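Local coordinates for disulfide isomerase DsbG N-terminal domain-containing protein (Helicobacter pylori, PDB 3TDG) that probably reduces or rearranges disulfide bonds in other proteins, as a DsbG-like oxidoreductase with a thioredoxin fold, at residues H161-L173 and V211-T224. Numbering follows the deposited sequence.
Sequences HCQKELTKLRDHL and VEDKISILEKIYST. With FMT (formic acid), chain C.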
ATOM      1  N   HIS A 161      16.893   2.264 -31.496  1.00 38.19           N
ATOM      2  CA  HIS A 161      16.626   3.635 -31.032  1.00 38.20           C
ATOM      3  C   HIS A 161      17.775   4.227 -30.200  1.00 37.88           C
ATOM      4  O   HIS A 161      18.061   5.430 -30.263  1.00 37.03           O
ATOM      5  CB  HIS A 161      15.282   3.701 -30.308  1.00 38.36           C
ATOM      6  CG  HIS A 161      14.120   3.812 -31.243  1.00 40.50           C
ATOM      7  ND1 HIS A 161      13.325   4.938 -31.313  1.00 40.69           N
ATOM      8  CD2 HIS A 161      13.648   2.957 -32.186  1.00 41.58           C
ATOM      9  CE1 HIS A 161      12.394   4.759 -32.237  1.00 42.51           C
ATOM     10  NE2 HIS A 161      12.569   3.568 -32.783  1.00 41.29           N
ATOM     11  N   CYS A 162      18.452   3.373 -29.439  1.00 37.82           N
ATOM     12  CA  CYS A 162      19.651   3.800 -28.703  1.00 38.42           C
ATOM     13  C   CYS A 162      20.829   4.052 -29.645  1.00 39.16           C
ATOM     14  O   CYS A 162      21.628   4.954 -29.407  1.00 39.59           O
ATOM     15  CB  CYS A 162      20.003   2.798 -27.602  1.00 37.90           C
ATOM     16  SG  CYS A 162      18.717   2.689 -26.325  1.00 39.00           S
ATOM     17  N   GLN A 163      20.921   3.269 -30.720  1.00 40.06           N
ATOM     18  CA  GLN A 163      21.922   3.506 -31.759  1.00 41.60           C
ATOM     19  C   GLN A 163      21.725   4.868 -32.421  1.00 42.29           C
ATOM     20  O   GLN A 163      22.693   5.590 -32.655  1.00 41.85           O
ATOM     21  CB  GLN A 163      21.876   2.419 -32.824  1.00 42.11           C
ATOM     22  CG  GLN A 163      22.522   1.117 -32.449  1.00 43.49           C
ATOM     23  CD  GLN A 163      22.362   0.104 -33.563  1.00 48.29           C
ATOM     24  OE1 GLN A 163      21.242  -0.277 -33.905  1.00 50.31           O
ATOM     25  NE2 GLN A 163      23.480  -0.310 -34.164  1.00 49.18           N
ATOM     26  N   LYS A 164      20.462   5.214 -32.700  1.00 43.10           N
ATOM     27  CA  LYS A 164      20.110   6.537 -33.225  1.00 43.69           C
ATOM     28  C   LYS A 164      20.444   7.634 -32.218  1.00 43.40           C
ATOM     29  O   LYS A 164      21.067   8.647 -32.565  1.00 43.46           O
ATOM     30  CB  LYS A 164      18.622   6.585 -33.623  1.00 44.02           C
ATOM     31  CG  LYS A 164      18.008   7.995 -33.632  1.00 46.70           C
ATOM     32  CD  LYS A 164      16.580   7.941 -34.175  1.00 52.31           C
ATOM     33  CE  LYS A 164      15.599   8.706 -33.303  1.00 54.98           C
ATOM     34  NZ  LYS A 164      14.404   7.851 -33.084  1.00 55.59           N
ATOM     35  N   GLU A 165      20.026   7.440 -30.971  1.00 43.20           N
ATOM     36  CA  GLU A 165      20.395   8.354 -29.898  1.00 43.10           C
ATOM     37  C   GLU A 165      21.931   8.523 -29.801  1.00 42.87           C
ATOM     38  O   GLU A 165      22.430   9.637 -29.623  1.00 42.73           O
ATOM     39  CB  GLU A 165      19.791   7.899 -28.564  1.00 43.00           C
ATOM     40  CG  GLU A 165      20.189   8.765 -27.357  1.00 45.34           C
ATOM     41  CD  GLU A 165      19.761  10.236 -27.477  1.00 50.03           C
ATOM     42  OE1 GLU A 165      18.642  10.509 -27.951  1.00 50.64           O
ATOM     43  OE2 GLU A 165      20.537  11.128 -27.068  1.00 52.47           O
ATOM     44  N   LEU A 166      22.675   7.431 -29.949  1.00 42.82           N
ATOM     45  CA  LEU A 166      24.141   7.515 -29.912  1.00 43.39           C
ATOM     46  C   LEU A 166      24.737   8.485 -30.959  1.00 44.39           C
ATOM     47  O   LEU A 166      25.742   9.143 -30.691  1.00 44.18           O
ATOM     48  CB  LEU A 166      24.770   6.128 -30.006  1.00 43.10           C
ATOM     49  CG  LEU A 166      26.300   6.043 -29.927  1.00 43.35           C
ATOM     50  CD1 LEU A 166      26.820   6.638 -28.615  1.00 43.01           C
ATOM     51  CD2 LEU A 166      26.781   4.630 -30.128  1.00 39.52           C
ATOM     52  N   THR A 167      24.110   8.601 -32.133  1.00 45.42           N
ATOM     53  CA  THR A 167      24.596   9.535 -33.173  1.00 46.48           C
ATOM     54  C   THR A 167      24.500  11.001 -32.739  1.00 47.04           C
ATOM     55  O   THR A 167      25.202  11.861 -33.272  1.00 47.47           O
ATOM     56  CB  THR A 167      23.876   9.340 -34.549  1.00 46.54           C
ATOM     57  OG1 THR A 167      22.497   9.719 -34.435  1.00 47.40           O
ATOM     58  CG2 THR A 167      23.955   7.893 -35.017  1.00 45.96           C
ATOM     59  N   LYS A 168      23.644  11.277 -31.761  1.00 48.03           N
ATOM     60  CA  LYS A 168      23.428  12.636 -31.263  1.00 48.81           C
ATOM     61  C   LYS A 168      24.351  13.012 -30.110  1.00 49.63           C
ATOM     62  O   LYS A 168      24.277  14.140 -29.594  1.00 49.85           O
ATOM     63  CB  LYS A 168      21.973  12.804 -30.814  1.00 49.53           C
ATOM     64  CG  LYS A 168      20.963  12.306 -31.840  1.00 50.24           C
ATOM     65  CD  LYS A 168      19.544  12.610 -31.439  1.00 53.24           C
ATOM     66  CE  LYS A 168      18.580  12.113 -32.518  1.00 54.72           C
ATOM     67  NZ  LYS A 168      17.161  12.403 -32.172  1.00 56.94           N
ATOM     68  N   LEU A 169      25.216  12.081 -29.704  1.00 49.80           N
ATOM     69  CA  LEU A 169      26.042  12.275 -28.505  1.00 50.40           C
ATOM     70  C   LEU A 169      26.971  13.496 -28.579  1.00 50.69           C
ATOM     71  O   LEU A 169      27.000  14.286 -27.646  1.00 50.41           O
ATOM     72  CB  LEU A 169      26.825  10.997 -28.147  1.00 49.99           C
ATOM     73  CG  LEU A 169      27.678  11.013 -26.876  1.00 50.09           C
ATOM     74  CD1 LEU A 169      26.835  11.317 -25.637  1.00 48.66           C
ATOM     75  CD2 LEU A 169      28.431   9.680 -26.737  1.00 48.96           C
ATOM     76  N   ARG A 170      27.714  13.640 -29.681  1.00 52.22           N
ATOM     77  CA  ARG A 170      28.594  14.813 -29.888  1.00 54.06           C
ATOM     78  C   ARG A 170      27.845  16.151 -29.862  1.00 54.64           C
ATOM     79  O   ARG A 170      28.409  17.161 -29.425  1.00 55.26           O
ATOM     80  CB  ARG A 170      29.414  14.692 -31.180  1.00 54.05           C
ATOM     81  CG  ARG A 170      30.594  13.752 -31.070  1.00 55.25           C
ATOM     82  CD  ARG A 170      31.320  13.612 -32.392  1.00 56.17           C
ATOM     83  NE  ARG A 170      32.262  12.491 -32.395  1.00 56.65           N
ATOM     84  CZ  ARG A 170      31.965  11.252 -32.785  1.00 58.18           C
ATOM     85  NH1 ARG A 170      30.738  10.944 -33.204  1.00 58.59           N
ATOM     86  NH2 ARG A 170      32.896  10.307 -32.758  1.00 57.82           N
ATOM     87  N   ASP A 171      26.583  16.157 -30.313  1.00 55.42           N
ATOM     88  CA  ASP A 171      25.741  17.369 -30.222  1.00 55.91           C
ATOM     89  C   ASP A 171      25.289  17.644 -28.806  1.00 55.70           C
ATOM     90  O   ASP A 171      25.290  18.800 -28.376  1.00 55.93           O
ATOM     91  CB  ASP A 171      24.521  17.297 -31.144  1.00 56.32           C
ATOM     92  CG  ASP A 171      24.881  17.441 -32.600  1.00 57.99           C
ATOM     93  OD1 ASP A 171      26.063  17.685 -32.926  1.00 61.07           O
ATOM     94  OD2 ASP A 171      23.975  17.293 -33.436  1.00 60.63           O
ATOM     95  N   HIS A 172      24.903  16.588 -28.080  1.00 55.65           N
ATOM     96  CA  HIS A 172      24.551  16.707 -26.656  1.00 55.61           C
ATOM     97  C   HIS A 172      25.695  17.296 -25.837  1.00 55.61           C
ATOM     98  O   HIS A 172      25.458  17.967 -24.829  1.00 55.49           O
ATOM     99  CB  HIS A 172      24.194  15.347 -26.049  1.00 55.78           C
ATOM    100  CG  HIS A 172      22.828  14.846 -26.403  1.00 56.20           C
ATOM    101  ND1 HIS A 172      21.671  15.430 -25.930  1.00 56.86           N
ATOM    102  CD2 HIS A 172      22.436  13.781 -27.140  1.00 55.92           C
ATOM    103  CE1 HIS A 172      20.626  14.760 -26.382  1.00 57.41           C
ATOM    104  NE2 HIS A 172      21.063  13.756 -27.120  1.00 56.57           N
ATOM    105  N   LEU A 173      26.930  17.015 -26.259  1.00 55.94           N
ATOM    106  CA  LEU A 173      28.121  17.429 -25.512  1.00 56.71           C
ATOM    107  C   LEU A 173      28.302  18.938 -25.558  1.00 57.50           C
ATOM    108  O   LEU A 173      28.620  19.550 -24.544  1.00 58.15           O
ATOM    109  CB  LEU A 173      29.375  16.682 -25.975  1.00 56.19           C
ATOM    110  CG  LEU A 173      29.372  15.212 -25.523  1.00 55.99           C
ATOM    111  CD1 LEU A 173      30.530  14.389 -26.111  1.00 54.89           C
ATOM    112  CD2 LEU A 173      29.321  15.079 -23.997  1.00 53.61           C
ATOM    113  N   VAL A 211      37.924  11.859 -24.734  1.00 52.42           N
ATOM    114  CA  VAL A 211      36.485  11.769 -24.980  1.00 52.93           C
ATOM    115  C   VAL A 211      36.188  11.044 -26.303  1.00 53.10           C
ATOM    116  O   VAL A 211      35.400  10.089 -26.336  1.00 53.05           O
ATOM    117  CB  VAL A 211      35.822  13.169 -24.933  1.00 53.25           C
ATOM    118  CG1 VAL A 211      34.405  13.138 -25.535  1.00 53.74           C
ATOM    119  CG2 VAL A 211      35.781  13.686 -23.496  1.00 52.17           C
ATOM    120  N   GLU A 212      36.858  11.483 -27.371  1.00 53.21           N
ATOM    121  CA  GLU A 212      36.740  10.893 -28.709  1.00 53.07           C
ATOM    122  C   GLU A 212      37.018   9.393 -28.737  1.00 52.23           C
ATOM    123  O   GLU A 212      36.305   8.647 -29.410  1.00 51.88           O
ATOM    124  CB  GLU A 212      37.666  11.612 -29.719  1.00 53.71           C
ATOM    125  CG  GLU A 212      37.067  12.870 -30.379  1.00 55.74           C
ATOM    126  CD  GLU A 212      35.757  12.598 -31.135  1.00 57.51           C
ATOM    127  OE1 GLU A 212      34.804  13.399 -30.987  1.00 58.48           O
ATOM    128  OE2 GLU A 212      35.675  11.579 -31.859  1.00 58.23           O
ATOM    129  N   ASP A 213      38.057   8.966 -28.014  1.00 51.10           N
ATOM    130  CA  ASP A 213      38.406   7.556 -27.893  1.00 50.25           C
ATOM    131  C   ASP A 213      37.263   6.769 -27.264  1.00 49.13           C
ATOM    132  O   ASP A 213      36.975   5.650 -27.680  1.00 49.11           O
ATOM    133  CB  ASP A 213      39.651   7.373 -27.016  1.00 51.04           C
ATOM    134  CG  ASP A 213      40.927   7.918 -27.650  1.00 52.70           C
ATOM    135  OD1 ASP A 213      41.857   8.223 -26.878  1.00 55.95           O
ATOM    136  OD2 ASP A 213      41.024   8.022 -28.896  1.00 54.55           O
ATOM    137  N   LYS A 214      36.635   7.351 -26.246  1.00 47.62           N
ATOM    138  CA  LYS A 214      35.551   6.672 -25.538  1.00 46.66           C
ATOM    139  C   LYS A 214      34.329   6.548 -26.432  1.00 46.07           C
ATOM    140  O   LYS A 214      33.735   5.479 -26.505  1.00 46.02           O
ATOM    141  CB  LYS A 214      35.225   7.356 -24.212  1.00 45.47           C
ATOM    142  CG  LYS A 214      36.341   7.191 -23.202  1.00 45.30           C
ATOM    143  CD  LYS A 214      36.175   8.087 -21.991  1.00 45.06           C
ATOM    144  CE  LYS A 214      37.360   7.882 -21.049  1.00 44.68           C
ATOM    145  NZ  LYS A 214      37.266   8.799 -19.902  1.00 44.89           N
ATOM    146  N   ILE A 215      33.999   7.621 -27.147  1.00 46.04           N
ATOM    147  CA  ILE A 215      32.894   7.580 -28.120  1.00 45.69           C
ATOM    148  C   ILE A 215      33.143   6.540 -29.197  1.00 45.47           C
ATOM    149  O   ILE A 215      32.238   5.771 -29.516  1.00 45.85           O
ATOM    150  CB  ILE A 215      32.599   8.975 -28.719  1.00 46.30           C
ATOM    151  CG1 ILE A 215      32.219   9.932 -27.595  1.00 45.55           C
ATOM    152  CG2 ILE A 215      31.470   8.908 -29.769  1.00 45.51           C
ATOM    153  CD1 ILE A 215      32.072  11.352 -28.041  1.00 47.56           C
ATOM    154  N   SER A 216      34.372   6.470 -29.716  1.00 45.02           N
ATOM    155  CA  SER A 216      34.720   5.446 -30.704  1.00 45.47           C
ATOM    156  C   SER A 216      34.534   4.040 -30.172  1.00 44.84           C
ATOM    157  O   SER A 216      34.092   3.165 -30.902  1.00 45.22           O
ATOM    158  CB  SER A 216      36.157   5.605 -31.223  1.00 45.70           C
ATOM    159  OG  SER A 216      36.266   6.810 -31.939  1.00 47.88           O
ATOM    160  N   ILE A 217      34.883   3.820 -28.904  1.00 43.92           N
ATOM    161  CA  ILE A 217      34.632   2.528 -28.280  1.00 43.34           C
ATOM    162  C   ILE A 217      33.134   2.225 -28.323  1.00 42.32           C
ATOM    163  O   ILE A 217      32.738   1.131 -28.693  1.00 42.64           O
ATOM    164  CB  ILE A 217      35.179   2.477 -26.815  1.00 43.75           C
ATOM    165  CG1 ILE A 217      36.707   2.358 -26.842  1.00 44.82           C
ATOM    166  CG2 ILE A 217      34.546   1.333 -26.025  1.00 42.86           C
ATOM    167  CD1 ILE A 217      37.385   2.825 -25.555  1.00 46.54           C
ATOM    168  N   LEU A 218      32.313   3.204 -27.963  1.00 41.54           N
ATOM    169  CA  LEU A 218      30.854   3.013 -27.947  1.00 41.47           C
ATOM    170  C   LEU A 218      30.306   2.696 -29.351  1.00 41.34           C
ATOM    171  O   LEU A 218      29.577   1.729 -29.541  1.00 40.80           O
ATOM    172  CB  LEU A 218      30.165   4.240 -27.327  1.00 40.70           C
ATOM    173  CG  LEU A 218      30.336   4.433 -25.809  1.00 40.66           C
ATOM    174  CD1 LEU A 218      29.889   5.825 -25.378  1.00 38.96           C
ATOM    175  CD2 LEU A 218      29.593   3.349 -25.002  1.00 37.73           C
ATOM    176  N   GLU A 219      30.695   3.509 -30.331  1.00 42.20           N
ATOM    177  CA  GLU A 219      30.304   3.305 -31.736  1.00 42.93           C
ATOM    178  C   GLU A 219      30.767   1.955 -32.249  1.00 43.01           C
ATOM    179  O   GLU A 219      29.990   1.207 -32.854  1.00 43.05           O
ATOM    180  CB  GLU A 219      30.831   4.452 -32.605  1.00 43.31           C
ATOM    181  CG  GLU A 219      30.235   5.791 -32.202  1.00 45.05           C
ATOM    182  CD  GLU A 219      30.799   6.973 -32.981  1.00 49.84           C
ATOM    183  OE1 GLU A 219      31.914   6.866 -33.536  1.00 51.50           O
ATOM    184  OE2 GLU A 219      30.124   8.024 -33.019  1.00 51.98           O
ATOM    185  N   LYS A 220      32.019   1.607 -31.956  1.00 43.09           N
ATOM    186  CA  LYS A 220      32.547   0.300 -32.355  1.00 43.16           C
ATOM    187  C   LYS A 220      31.610  -0.811 -31.848  1.00 42.83           C
ATOM    188  O   LYS A 220      31.168  -1.663 -32.636  1.00 43.51           O
ATOM    189  CB  LYS A 220      33.997   0.111 -31.849  1.00 43.23           C
ATOM    190  CG  LYS A 220      34.626  -1.270 -32.171  1.00 46.00           C
ATOM    191  CD  LYS A 220      36.050  -1.436 -31.587  1.00 48.39           C
ATOM    192  CE  LYS A 220      36.020  -1.837 -30.102  1.00 50.44           C
ATOM    193  NZ  LYS A 220      37.385  -1.844 -29.474  1.00 52.61           N
ATOM    194  N   ILE A 221      31.274  -0.792 -30.555  1.00 41.63           N
ATOM    195  CA  ILE A 221      30.518  -1.910 -29.954  1.00 40.75           C
ATOM    196  C   ILE A 221      29.004  -1.846 -30.226  1.00 40.37           C
ATOM    197  O   ILE A 221      28.345  -2.892 -30.351  1.00 40.62           O
ATOM    198  CB  ILE A 221      30.846  -2.088 -28.421  1.00 41.18           C
ATOM    199  CG1 ILE A 221      32.314  -2.502 -28.244  1.00 42.23           C
ATOM    200  CG2 ILE A 221      29.922  -3.118 -27.768  1.00 40.12           C
ATOM    201  CD1 ILE A 221      32.871  -2.340 -26.835  1.00 44.35           C
ATOM    202  N   TYR A 222      28.465  -0.629 -30.341  1.00 39.91           N
ATOM    203  CA  TYR A 222      27.051  -0.437 -30.665  1.00 40.08           C
ATOM    204  C   TYR A 222      26.721  -0.861 -32.113  1.00 40.92           C
ATOM    205  O   TYR A 222      25.589  -1.245 -32.416  1.00 40.00           O
ATOM    206  CB  TYR A 222      26.627   1.015 -30.430  1.00 39.80           C
ATOM    207  CG  TYR A 222      26.048   1.300 -29.052  1.00 39.03           C
ATOM    208  CD1 TYR A 222      24.737   1.749 -28.916  1.00 39.89           C
ATOM    209  CD2 TYR A 222      26.810   1.121 -27.886  1.00 40.70           C
ATOM    210  CE1 TYR A 222      24.184   2.026 -27.665  1.00 38.84           C
ATOM    211  CE2 TYR A 222      26.260   1.393 -26.610  1.00 40.60           C
ATOM    212  CZ  TYR A 222      24.943   1.847 -26.525  1.00 39.62           C
ATOM    213  OH  TYR A 222      24.369   2.102 -25.314  1.00 39.08           O
ATOM    214  N   SER A 223      27.722  -0.799 -32.990  1.00 41.47           N
ATOM    215  CA  SER A 223      27.547  -1.185 -34.387  1.00 42.33           C
ATOM    216  C   SER A 223      26.858  -2.535 -34.487  1.00 42.59           C
ATOM    217  O   SER A 223      27.250  -3.500 -33.841  1.00 42.30           O
ATOM    218  CB  SER A 223      28.901  -1.228 -35.115  1.00 42.07           C
ATOM    219  OG  SER A 223      28.737  -1.760 -36.411  1.00 43.68           O
ATOM    220  N   THR A 224      25.820  -2.585 -35.306  1.00 43.67           N
ATOM    221  CA  THR A 224      25.121  -3.825 -35.612  1.00 45.04           C
ATOM    222  C   THR A 224      26.029  -4.916 -36.192  1.00 46.18           C
ATOM    223  O   THR A 224      25.760  -6.103 -36.021  1.00 46.23           O
ATOM    224  CB  THR A 224      23.947  -3.535 -36.585  1.00 44.92           C
ATOM    225  OG1 THR A 224      23.094  -2.532 -36.012  1.00 44.93           O
ATOM    226  CG2 THR A 224      23.126  -4.772 -36.839  1.00 44.20           C
TER
HETATM  227  C   FMT C 360      34.465   8.185 -18.099  1.00 46.06           C
HETATM  228  O1  FMT C 360      35.576   7.648 -18.246  1.00 46.54           O
HETATM  229  O2  FMT C 360      33.536   7.710 -17.437  1.00 45.12           O
HETATM  230  O   HOH W   1      28.422   9.402 -31.172  1.00 56.86           O
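CD2 of Leu-166 is the central knob of this interface: it sits obliquely against the root of the Tyr-222 ring, 3.6 Å from CG, and also meets CG of Glu-219. CG of Leu-166 stands anti to its own nitrogen (chi1 -178°), which sends the branched end across to helix 211-222. Leu-169 and Leu-173 extend the row: Leu-169 CD2 lies 3.9 Å from Ile-215 CG1 and also touches Leu-218, while Leu-173 CD1 meets the ends of Ile-215 and Val-211 tip to tip. Such forked, uncharged ends fill gaps in the other helix without burying a polar group. Cys-162 CB and Gln-163 CG border the tyrosine edge; the phenol OH is hydrogen-bonded to Ser-155 OG, outside the pair. At the rim, long polar chains bridge the gap. Arg-170 grips Glu-212 side-on, NE to OE1 at 3.0 Å and NH2 to OE2 at 3.2 Å, the two flat groups 20° apart; NH1 donates to Glu-219 OE2, and Ile-215 CG2 covers one guanidinium face. A water donates to both Leu-166 O and Glu-219 OE2. At the other end, Gln-163 NE2 donates to Thr-224 OG1, nearly straight (163°). Helices 161-167 and 169-173 run roughly antiparallel to helix 211-222; with Cys-162 the second cysteine of a probable CxxC motif, this is consistent with a thioredoxin-fold active-site helix packed against the helical insertion of DsbC/DsbG-like proteins.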